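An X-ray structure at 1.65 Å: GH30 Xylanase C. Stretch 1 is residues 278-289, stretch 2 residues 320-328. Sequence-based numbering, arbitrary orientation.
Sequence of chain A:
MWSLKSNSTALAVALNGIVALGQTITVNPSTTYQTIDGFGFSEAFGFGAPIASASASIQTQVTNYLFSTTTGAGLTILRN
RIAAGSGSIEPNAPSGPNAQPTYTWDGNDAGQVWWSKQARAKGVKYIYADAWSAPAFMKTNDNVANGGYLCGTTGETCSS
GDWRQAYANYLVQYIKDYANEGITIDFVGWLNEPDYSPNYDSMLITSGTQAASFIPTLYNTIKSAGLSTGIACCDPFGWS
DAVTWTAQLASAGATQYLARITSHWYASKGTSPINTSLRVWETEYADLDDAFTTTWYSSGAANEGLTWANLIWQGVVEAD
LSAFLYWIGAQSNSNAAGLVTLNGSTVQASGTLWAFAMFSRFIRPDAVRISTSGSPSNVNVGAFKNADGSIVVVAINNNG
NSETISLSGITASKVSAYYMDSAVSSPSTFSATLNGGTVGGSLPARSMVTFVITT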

# COMPACT_ATOMS: atom_id res chain seq x y z
N LEU A 278 16.61 -0.53 -2.33
CA LEU A 278 15.28 -0.68 -2.96
C LEU A 278 14.28 0.20 -2.22
O LEU A 278 14.35 0.36 -0.97
N ARG A 279 13.27 0.65 -2.96
CA ARG A 279 12.13 1.37 -2.36
C ARG A 279 11.35 0.34 -1.52
O ARG A 279 11.13 -0.82 -1.96
N VAL A 280 10.90 0.79 -0.35
CA VAL A 280 10.20 -0.07 0.64
C VAL A 280 8.74 0.37 0.73
O VAL A 280 8.45 1.61 0.91
N TRP A 281 7.83 -0.60 0.63
CA TRP A 281 6.37 -0.37 0.71
C TRP A 281 5.82 -1.01 1.96
O TRP A 281 6.09 -2.20 2.17
N GLU A 282 5.03 -0.26 2.74
CA GLU A 282 4.12 -0.86 3.73
C GLU A 282 2.83 -1.23 2.99
O GLU A 282 2.10 -0.31 2.57
N THR A 283 2.60 -2.51 2.72
CA THR A 283 1.62 -2.95 1.71
C THR A 283 0.29 -3.39 2.33
O THR A 283 -0.60 -3.72 1.55
N GLU A 284 0.18 -3.46 3.65
CA GLU A 284 -1.11 -3.74 4.29
C GLU A 284 -1.04 -3.44 5.79
O GLU A 284 -0.29 -4.09 6.52
N TYR A 285 -1.89 -2.57 6.27
CA TYR A 285 -2.06 -2.36 7.71
C TYR A 285 -3.45 -1.78 7.88
O TYR A 285 -3.83 -0.92 7.08
N ALA A 286 -4.16 -2.19 8.92
CA ALA A 286 -5.52 -1.66 9.19
C ALA A 286 -5.92 -2.06 10.59
O ALA A 286 -5.24 -2.92 11.18
N ASP A 287 -6.95 -1.38 11.09
CA ASP A 287 -7.67 -1.82 12.30
C ASP A 287 -8.71 -2.86 11.86
O ASP A 287 -9.65 -2.48 11.16
N LEU A 288 -8.47 -4.15 12.16
CA LEU A 288 -9.32 -5.26 11.66
C LEU A 288 -10.45 -5.53 12.64
O LEU A 288 -11.38 -6.19 12.26
N ASP A 289 -10.38 -4.98 13.85
CA ASP A 289 -11.22 -5.44 14.99
C ASP A 289 -12.42 -4.50 15.21
O ASP A 289 -13.53 -5.01 15.48
N ASP A 320 11.21 5.76 6.37
CA ASP A 320 11.57 6.12 4.98
C ASP A 320 10.73 5.30 3.99
O ASP A 320 11.24 4.94 2.93
N LEU A 321 9.47 4.99 4.31
CA LEU A 321 8.62 4.27 3.32
C LEU A 321 8.43 5.08 2.04
O LEU A 321 8.18 6.29 2.10
N SER A 322 8.42 4.38 0.92
CA SER A 322 8.02 4.90 -0.41
C SER A 322 6.52 4.76 -0.65
O SER A 322 5.98 5.49 -1.46
N ALA A 323 5.85 3.90 0.10
CA ALA A 323 4.40 3.73 -0.02
C ALA A 323 3.81 3.28 1.30
O ALA A 323 4.49 2.57 2.08
N PHE A 324 2.58 3.70 1.56
CA PHE A 324 1.80 3.22 2.72
C PHE A 324 0.41 2.80 2.23
O PHE A 324 -0.35 3.65 1.68
N LEU A 325 0.04 1.53 2.44
CA LEU A 325 -1.29 1.01 2.02
C LEU A 325 -2.09 0.62 3.26
O LEU A 325 -1.51 0.03 4.24
N TYR A 326 -3.38 0.90 3.19
CA TYR A 326 -4.40 0.31 4.09
C TYR A 326 -4.69 -1.11 3.59
O TYR A 326 -4.00 -1.67 2.72
N TRP A 327 -5.66 -1.77 4.21
CA TRP A 327 -6.16 -3.08 3.79
C TRP A 327 -7.19 -2.84 2.70
O TRP A 327 -6.77 -2.59 1.57
N ILE A 328 -8.47 -2.74 3.03
CA ILE A 328 -9.52 -2.56 1.98
C ILE A 328 -9.87 -1.08 1.76
O ILE A 328 -10.03 -0.32 2.72

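Two parallel strands set the frame, their axes 4.7 Å apart at closest approach and only 8° from parallel, and the side chains follow from the register. Backbone hydrogen bonds fix it: Ser 322 N to Val 280 O (2.8 Å), Glu 282 N to Ala 323 O (3.0 Å) and Leu 325 N to Glu 282 O (2.8 Å).

Trp 281 and Ala 323 are bridge partners with side chains on the same face of the sheet. With chi1 at m and chi2 at 16°, the indole lays its five-membered ring over the alanine: Ala 323 CB lies 3.4 Å from the ring centroid of Trp 281, almost on the ring normal. Ser 322 CB reaches the edge of the same indole, 4.0 Å from Trp 281 CD1.

The other face carries Glu 282 and Phe 324. Glu 282 CB touches Leu 321 CD1 at 3.5 Å. From there Glu 282 (chi1 t, chi2 m) leans its carboxylate forward along the strands, so that OE2 lies over one face of the Phe 324 ring, 3.4 Å from CE1. Glu 282 OE2 also accepts a weak bond from Leu 325 N (3.3 Å) and stands 2.7 Å from Leu 325 O. Phe 324, with chi1 at t, brings its ring back toward the first strand. Leu 321 (m, t) likewise comes nearer at its tip, its CD2 meeting Val 280 CG1 at 3.8 Å. Leu 325 (m, p) points toward the first strand, and its CB packs 3.6 Å from Thr 283 O.

Ala 286 points toward the second stretch; its CB lies over the face of the Tyr 326 ring, 3.6 Å from the centroid, and 3.6 Å from Trp 327 CB. The chi1 of Tyr 326 lies between wells at -149°; in this pose the phenol's OH accepts a hydrogen bond from Asp 287 N at 3.2 Å. Trp 327, with chi1 at t, receives Glu 284 OE2 over one face and Leu 288 CD2 at 3.7 Å from its CD1; the extended t, t chain of Glu 284 provides that reach.

Two waters complete the polar contacts. One accepts from Val 280 N (3.0 Å from its O) and donates to Asp 320 O and Ser 322 OG, each 2.8 Å from the water O. The second donates to Thr 283 O and Tyr 326 O, both 2.8 Å from its O, linking two carbonyls.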

# COMPACT_ATOMS: atom_id res chain seq x y z
CB LEU A 278 14.86 -2.15 -2.91
CG LEU A 278 15.66 -3.11 -3.79
CD1 LEU A 278 15.17 -4.52 -3.58
CD2 LEU A 278 15.57 -2.74 -5.26
CB ARG A 279 11.29 2.02 -3.44
CG ARG A 279 11.99 3.17 -4.15
CD ARG A 279 11.07 3.77 -5.19
NE ARG A 279 11.89 4.58 -6.07
CZ ARG A 279 11.48 5.11 -7.22
NH1 ARG A 279 10.23 5.00 -7.62
NH2 ARG A 279 12.35 5.82 -7.93
CB VAL A 280 10.86 0.03 2.03
CG1 VAL A 280 10.10 -0.83 3.05
CG2 VAL A 280 12.31 -0.44 1.96
CB TRP A 281 5.69 -0.96 -0.53
CG TRP A 281 5.88 -0.18 -1.79
CD1 TRP A 281 6.78 0.79 -2.07
CD2 TRP A 281 5.07 -0.34 -2.95
NE1 TRP A 281 6.57 1.28 -3.34
CE2 TRP A 281 5.51 0.61 -3.90
CE3 TRP A 281 4.00 -1.18 -3.27
CZ2 TRP A 281 4.92 0.72 -5.15
CZ3 TRP A 281 3.38 -1.05 -4.48
CH2 TRP A 281 3.86 -0.13 -5.41
CB GLU A 282 3.95 0.12 4.88
CG GLU A 282 3.12 -0.42 6.04
CD GLU A 282 1.65 -0.66 5.70
OE1 GLU A 282 1.24 -1.82 5.74
OE2 GLU A 282 0.94 0.33 5.35
CB THR A 283 2.16 -4.08 0.82
OG1 THR A 283 2.80 -5.08 1.64
CG2 THR A 283 3.14 -3.53 -0.21
CB GLU A 284 -1.50 -5.20 4.07
CG GLU A 284 -3.00 -5.42 4.29
CD GLU A 284 -3.39 -6.89 4.44
OE1 GLU A 284 -3.02 -7.74 3.53
OE2 GLU A 284 -4.09 -7.21 5.44
CB TYR A 285 -0.95 -1.45 8.27
CG TYR A 285 -0.92 -1.38 9.77
CD1 TYR A 285 -1.16 -2.51 10.55
CD2 TYR A 285 -0.63 -0.20 10.43
CE1 TYR A 285 -1.15 -2.46 11.94
CE2 TYR A 285 -0.61 -0.14 11.83
CZ TYR A 285 -0.85 -1.27 12.58
OH TYR A 285 -0.86 -1.23 13.95
CB ALA A 286 -6.52 -2.21 8.21
CB ASP A 287 -8.25 -0.60 12.98
CG ASP A 287 -8.98 -0.94 14.26
OD1 ASP A 287 -9.22 -2.13 14.48
OD2 ASP A 287 -9.33 0.01 14.99
CB LEU A 288 -8.47 -6.52 11.49
CG LEU A 288 -7.29 -6.41 10.52
CD1 LEU A 288 -6.52 -7.73 10.52
CD2 LEU A 288 -7.74 -6.04 9.11
CB ASP A 289 -10.30 -5.62 16.19
CG ASP A 289 -9.27 -6.70 15.88
OD1 ASP A 289 -9.68 -7.72 15.27
OD2 ASP A 289 -8.07 -6.50 16.17
CB ASP A 320 13.07 5.92 4.73
CG ASP A 320 13.96 6.92 5.44
OD1 ASP A 320 13.41 7.78 6.17
OD2 ASP A 320 15.23 6.86 5.19
CB LEU A 321 7.24 3.99 3.89
CG LEU A 321 7.18 3.02 5.03
CD1 LEU A 321 5.77 3.07 5.62
CD2 LEU A 321 7.60 1.63 4.59
CB SER A 322 8.78 4.21 -1.50
OG SER A 322 10.16 4.65 -1.49
CB ALA A 323 4.13 2.77 -1.13
CB PHE A 324 1.77 4.34 3.78
CG PHE A 324 1.29 3.87 5.13
CD1 PHE A 324 -0.05 3.58 5.31
CD2 PHE A 324 2.15 3.75 6.21
CE1 PHE A 324 -0.53 3.14 6.54
CE2 PHE A 324 1.67 3.31 7.44
CZ PHE A 324 0.34 3.02 7.61
CB LEU A 325 -1.14 -0.22 1.11
CG LEU A 325 -0.76 0.07 -0.35
CD1 LEU A 325 0.62 0.65 -0.52
CD2 LEU A 325 -0.90 -1.19 -1.18
CB TYR A 326 -5.65 1.19 4.14
CG TYR A 326 -6.39 1.13 5.47
CD1 TYR A 326 -5.80 1.58 6.62
CD2 TYR A 326 -7.64 0.54 5.56
CE1 TYR A 326 -6.42 1.46 7.86
CE2 TYR A 326 -8.29 0.43 6.79
CZ TYR A 326 -7.68 0.91 7.93
OH TYR A 326 -8.32 0.76 9.14
CB TRP A 327 -6.68 -3.87 4.99
CG TRP A 327 -7.27 -5.20 4.67
CD1 TRP A 327 -8.20 -5.83 5.44
CD2 TRP A 327 -6.98 -6.11 3.59
NE1 TRP A 327 -8.56 -7.03 4.89
CE2 TRP A 327 -7.80 -7.25 3.78
CE3 TRP A 327 -6.12 -6.10 2.47
CZ2 TRP A 327 -7.80 -8.36 2.93
CZ3 TRP A 327 -6.10 -7.21 1.65
CH2 TRP A 327 -6.94 -8.32 1.86
CB ILE A 328 -10.77 -3.42 2.29
CG1 ILE A 328 -10.40 -4.91 2.39
CG2 ILE A 328 -11.87 -3.19 1.26
CD1 ILE A 328 -9.85 -5.56 1.10
O HOH W 1 11.70 3.55 0.55
O HOH W 2 -3.36 -3.79 0.95